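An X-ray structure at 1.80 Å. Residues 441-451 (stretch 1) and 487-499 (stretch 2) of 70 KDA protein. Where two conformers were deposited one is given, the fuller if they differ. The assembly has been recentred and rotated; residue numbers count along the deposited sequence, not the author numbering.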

# COMPACT_ATOMS: atom_id res chain seq x y z
N GLN A 441 9.91 -18.77 5.93
CA GLN A 441 9.70 -17.35 6.08
C GLN A 441 8.55 -17.01 7.06
O GLN A 441 8.69 -16.13 7.95
CB GLN A 441 9.42 -16.77 4.70
CG GLN A 441 10.64 -16.77 3.75
CD GLN A 441 10.21 -16.23 2.40
OE1 GLN A 441 9.33 -16.80 1.76
NE2 GLN A 441 10.75 -15.09 2.00
N ARG A 442 7.41 -17.68 6.89
CA ARG A 442 6.27 -17.45 7.77
C ARG A 442 6.61 -17.83 9.20
O ARG A 442 6.22 -17.15 10.14
CB ARG A 442 5.01 -18.15 7.24
CG ARG A 442 4.51 -17.50 5.96
CD ARG A 442 3.18 -18.06 5.49
NE ARG A 442 3.15 -19.52 5.54
CZ ARG A 442 3.55 -20.31 4.56
NH1 ARG A 442 4.02 -19.80 3.45
NH2 ARG A 442 3.50 -21.62 4.71
N ARG A 443 7.39 -18.89 9.38
CA ARG A 443 7.70 -19.30 10.74
C ARG A 443 8.62 -18.28 11.44
O ARG A 443 8.46 -18.12 12.66
CB ARG A 443 8.37 -20.67 10.78
CG ARG A 443 7.37 -21.80 10.66
CD ARG A 443 8.12 -23.14 10.81
NE ARG A 443 7.11 -24.20 10.70
CZ ARG A 443 7.08 -25.31 11.45
NH1 ARG A 443 8.01 -25.54 12.39
NH2 ARG A 443 6.05 -26.18 11.30
N ALA A 444 9.56 -17.68 10.70
CA ALA A 444 10.42 -16.64 11.26
C ALA A 444 9.58 -15.44 11.79
O ALA A 444 9.85 -14.84 12.84
CB ALA A 444 11.35 -16.11 10.18
N TRP A 445 8.62 -15.03 10.96
CA TRP A 445 7.67 -14.00 11.32
C TRP A 445 6.81 -14.40 12.53
O TRP A 445 6.65 -13.62 13.50
CB TRP A 445 6.77 -13.76 10.08
CG TRP A 445 5.65 -12.83 10.39
CD1 TRP A 445 4.47 -13.12 11.07
CD2 TRP A 445 5.58 -11.42 10.06
NE1 TRP A 445 3.67 -11.99 11.15
CE2 TRP A 445 4.31 -10.94 10.56
CE3 TRP A 445 6.45 -10.53 9.40
CZ2 TRP A 445 3.91 -9.60 10.43
CZ3 TRP A 445 6.02 -9.18 9.24
CH2 TRP A 445 4.76 -8.74 9.73
N ASN A 446 6.16 -15.58 12.42
CA ASN A 446 5.23 -16.12 13.42
C ASN A 446 5.82 -16.26 14.82
O ASN A 446 5.10 -16.25 15.82
CB ASN A 446 4.73 -17.48 12.97
CG ASN A 446 3.81 -17.38 11.78
OD1 ASN A 446 3.35 -16.27 11.45
ND2 ASN A 446 3.49 -18.52 11.12
N SER A 447 7.13 -16.44 14.89
CA SER A 447 7.80 -16.71 16.14
C SER A 447 8.50 -15.46 16.68
O SER A 447 9.51 -15.58 17.37
CB SER A 447 8.86 -17.84 15.94
OG SER A 447 9.84 -17.41 14.98
N GLY A 448 8.01 -14.24 16.38
CA GLY A 448 8.71 -13.09 16.98
C GLY A 448 7.84 -11.86 17.16
O GLY A 448 6.61 -11.92 17.14
N TRP A 449 8.49 -10.71 17.22
CA TRP A 449 7.80 -9.46 17.53
C TRP A 449 6.76 -9.15 16.44
O TRP A 449 5.64 -8.70 16.71
CB TRP A 449 8.91 -8.37 17.66
CG TRP A 449 8.33 -6.99 17.84
CD1 TRP A 449 8.02 -6.33 19.04
CD2 TRP A 449 7.94 -6.09 16.77
NE1 TRP A 449 7.47 -5.10 18.78
CE2 TRP A 449 7.40 -4.88 17.41
CE3 TRP A 449 7.93 -6.16 15.35
CZ2 TRP A 449 6.90 -3.81 16.66
CZ3 TRP A 449 7.47 -5.08 14.62
CH2 TRP A 449 6.93 -3.93 15.26
N TRP A 450 7.08 -9.44 15.19
CA TRP A 450 6.16 -9.16 14.10
C TRP A 450 4.82 -9.81 14.32
O TRP A 450 3.77 -9.19 14.03
CB TRP A 450 6.81 -9.59 12.79
CG TRP A 450 8.04 -8.79 12.56
CD1 TRP A 450 9.35 -9.13 12.86
CD2 TRP A 450 8.09 -7.41 12.02
NE1 TRP A 450 10.18 -8.07 12.58
CE2 TRP A 450 9.47 -7.01 12.07
CE3 TRP A 450 7.14 -6.53 11.49
CZ2 TRP A 450 9.90 -5.76 11.57
CZ3 TRP A 450 7.54 -5.32 11.00
CH2 TRP A 450 8.90 -4.92 11.06
N ALA A 451 4.84 -11.03 14.88
CA ALA A 451 3.58 -11.76 15.10
C ALA A 451 3.04 -11.44 16.50
O ALA A 451 2.17 -12.14 16.94
CB ALA A 451 3.73 -13.31 14.88
N TYR A 487 11.33 -22.73 19.47
CA TYR A 487 12.30 -22.10 20.33
C TYR A 487 11.61 -20.81 20.84
O TYR A 487 11.15 -20.74 21.99
CB TYR A 487 13.57 -21.76 19.53
CG TYR A 487 14.60 -21.03 20.36
CD1 TYR A 487 15.24 -21.69 21.42
CD2 TYR A 487 14.91 -19.69 20.14
CE1 TYR A 487 16.21 -21.05 22.20
CE2 TYR A 487 15.86 -19.05 20.95
CZ TYR A 487 16.51 -19.74 21.94
OH TYR A 487 17.45 -19.15 22.76
N SER A 488 11.55 -19.80 20.00
CA SER A 488 10.84 -18.55 20.38
C SER A 488 9.33 -18.78 20.41
O SER A 488 8.77 -19.48 19.56
CB SER A 488 11.12 -17.46 19.36
OG SER A 488 12.51 -17.24 19.18
N PRO A 489 8.65 -18.17 21.36
CA PRO A 489 7.21 -18.48 21.28
C PRO A 489 6.53 -17.88 20.02
O PRO A 489 7.01 -16.86 19.44
CB PRO A 489 6.64 -17.87 22.54
CG PRO A 489 7.67 -16.88 23.04
CD PRO A 489 9.01 -17.24 22.44
N LEU A 490 5.45 -18.51 19.62
CA LEU A 490 4.63 -18.04 18.52
C LEU A 490 3.65 -16.96 18.98
O LEU A 490 3.13 -17.02 20.08
CB LEU A 490 3.85 -19.13 17.89
CG LEU A 490 4.68 -20.34 17.45
CD1 LEU A 490 3.78 -21.18 16.59
CD2 LEU A 490 5.91 -19.98 16.64
N GLY A 491 3.36 -15.99 18.12
CA GLY A 491 2.30 -15.02 18.46
C GLY A 491 1.04 -15.23 17.64
O GLY A 491 1.05 -16.05 16.69
N PRO A 492 -0.01 -14.45 17.94
CA PRO A 492 -1.32 -14.65 17.27
C PRO A 492 -1.38 -13.93 15.92
O PRO A 492 -2.24 -14.29 15.12
CB PRO A 492 -2.30 -14.12 18.30
CG PRO A 492 -1.53 -13.01 18.99
CD PRO A 492 -0.14 -13.54 19.09
N ASN A 493 -0.47 -12.98 15.65
CA ASN A 493 -0.48 -12.16 14.41
C ASN A 493 0.30 -12.85 13.32
O ASN A 493 1.31 -12.37 12.77
CB ASN A 493 0.04 -10.72 14.64
CG ASN A 493 -0.11 -9.84 13.40
OD1 ASN A 493 -1.14 -9.88 12.69
ND2 ASN A 493 0.97 -9.10 13.06
N ILE A 494 -0.24 -14.00 12.97
CA ILE A 494 0.35 -14.97 12.08
C ILE A 494 0.30 -14.43 10.65
O ILE A 494 -0.77 -13.96 10.22
CB ILE A 494 -0.58 -16.24 12.06
CG1 ILE A 494 -0.51 -16.93 13.40
CG2 ILE A 494 -0.14 -17.20 10.97
CD1 ILE A 494 0.94 -17.17 13.83
N TRP A 495 1.38 -14.57 9.89
CA TRP A 495 1.33 -14.30 8.45
C TRP A 495 0.65 -15.49 7.77
O TRP A 495 1.28 -16.54 7.67
CB TRP A 495 2.73 -14.17 7.89
CG TRP A 495 2.69 -13.59 6.48
CD1 TRP A 495 2.19 -14.19 5.30
CD2 TRP A 495 3.03 -12.21 6.10
NE1 TRP A 495 2.23 -13.30 4.25
CE2 TRP A 495 2.71 -12.09 4.66
CE3 TRP A 495 3.54 -11.09 6.78
CZ2 TRP A 495 2.93 -10.92 3.98
CZ3 TRP A 495 3.73 -9.89 6.07
CH2 TRP A 495 3.47 -9.82 4.69
N GLU A 496 -0.61 -15.38 7.35
CA GLU A 496 -1.30 -16.54 6.74
C GLU A 496 -0.63 -17.08 5.50
O GLU A 496 -0.04 -16.33 4.71
CB GLU A 496 -2.75 -16.20 6.36
CG GLU A 496 -3.62 -16.03 7.59
CD GLU A 496 -3.81 -17.33 8.41
OE1 GLU A 496 -3.98 -18.42 7.83
OE2 GLU A 496 -3.88 -17.24 9.66
N GLU A 497 -0.70 -18.38 5.31
CA GLU A 497 -0.16 -18.93 4.09
C GLU A 497 -0.93 -18.28 2.89
O GLU A 497 -2.14 -18.25 2.90
CB GLU A 497 -0.35 -20.44 4.11
CG GLU A 497 0.18 -21.03 2.85
CD GLU A 497 0.31 -22.51 2.92
OE1 GLU A 497 -0.18 -23.08 3.91
OE2 GLU A 497 0.96 -23.06 2.00
N PRO A 498 -0.22 -17.79 1.85
CA PRO A 498 -1.01 -17.17 0.79
C PRO A 498 -1.84 -18.11 -0.05
O PRO A 498 -1.36 -19.18 -0.37
CB PRO A 498 0.00 -16.48 -0.09
CG PRO A 498 1.35 -16.95 0.29
CD PRO A 498 1.23 -17.65 1.63
N THR A 499 -3.02 -17.66 -0.44
CA THR A 499 -3.90 -18.44 -1.31
C THR A 499 -4.42 -17.61 -2.50
O THR A 499 -4.89 -18.16 -3.50
CB THR A 499 -5.13 -18.93 -0.52
OG1 THR A 499 -5.78 -17.79 0.03
CG2 THR A 499 -4.71 -19.80 0.65
O HOH W 1 1.90 -19.03 8.86

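Stretch 2 has no regular helix or strand. It runs past the end of a helix in stretch 1 and the loop that follows. Together the two bury 736 Å² of surface. The five direct hydrogen bonds between them all use at least one backbone atom.

Ser488 begins the contact. Its CB lies 3.2 Å from Ser447 O. The CA-to-CB bond of Pro489 points away, and the residue meets stretch 1 through its carbonyl. Ser447 CA approaches Pro489 O at 3.4 Å, a CA-H...O contact. Ser447 is the first residue to leave helical geometry, and its OG bonds back to Arg443 O at 2.8 Å.

Leu490 sets its CD2 3.7 Å from Ser447 CB. Its CA is 3.3 Å from Asn446 O, again a CA-H...O contact. Asn446 O also accepts a hydrogen bond from Gly491 N at 2.9 Å.

Gly491 packs tightly. Its CA is 3.3 Å from Ala451 O. A CB built on Gly491 at ideal geometry would stand 2.1 Å from Ala451 O, a clash. Pro492 N is also 3.3 Å from Ala451 O, but proline has no hydrogen to give, so no bond forms. The next nitrogen, Asn493 N, does donate to Ala451 O, at 3.1 Å.

Asn493 makes two further hydrogen bonds. Its side-chain ND2 donates to Trp450 O at 3.0 Å. Its carbonyl O accepts from Trp445 NE1 at 2.9 Å, near the plane of the indole, where the N-H points.

Ile494 directs its CB away overall, yet its CD1 comes back to 3.5 Å from Asn446 OD1. Asn446 OD1 accepts a hydrogen bond from Trp495 N at 3.0 Å. Asn446 ND2 donates to a water at 2.8 Å, and the water donates to Trp495 O at 2.8 Å. The Asn446 amide thus holds both backbone polar groups of Trp495, one directly and one through water.

Trp495 CB sits over the Trp445 five-membered ring, 4.0 Å from its centroid. The Trp495 ring turns its edge to the face of Trp445, with the planes at 82°. Trp495 O lies 3.3 Å from Arg442 CD.

Glu497 also meets Arg442. Its CA lies over one guanidinium face, 3.7 Å from Arg442 NE. The salt bridge from Arg442 NH2 to Glu497 OE2 is long, at 4.0 Å. The oxygen is well out of the guanidinium plane, so the attraction is between charges only. Pro498 CD, 4.0 Å from Arg442 NH1, ends the contact.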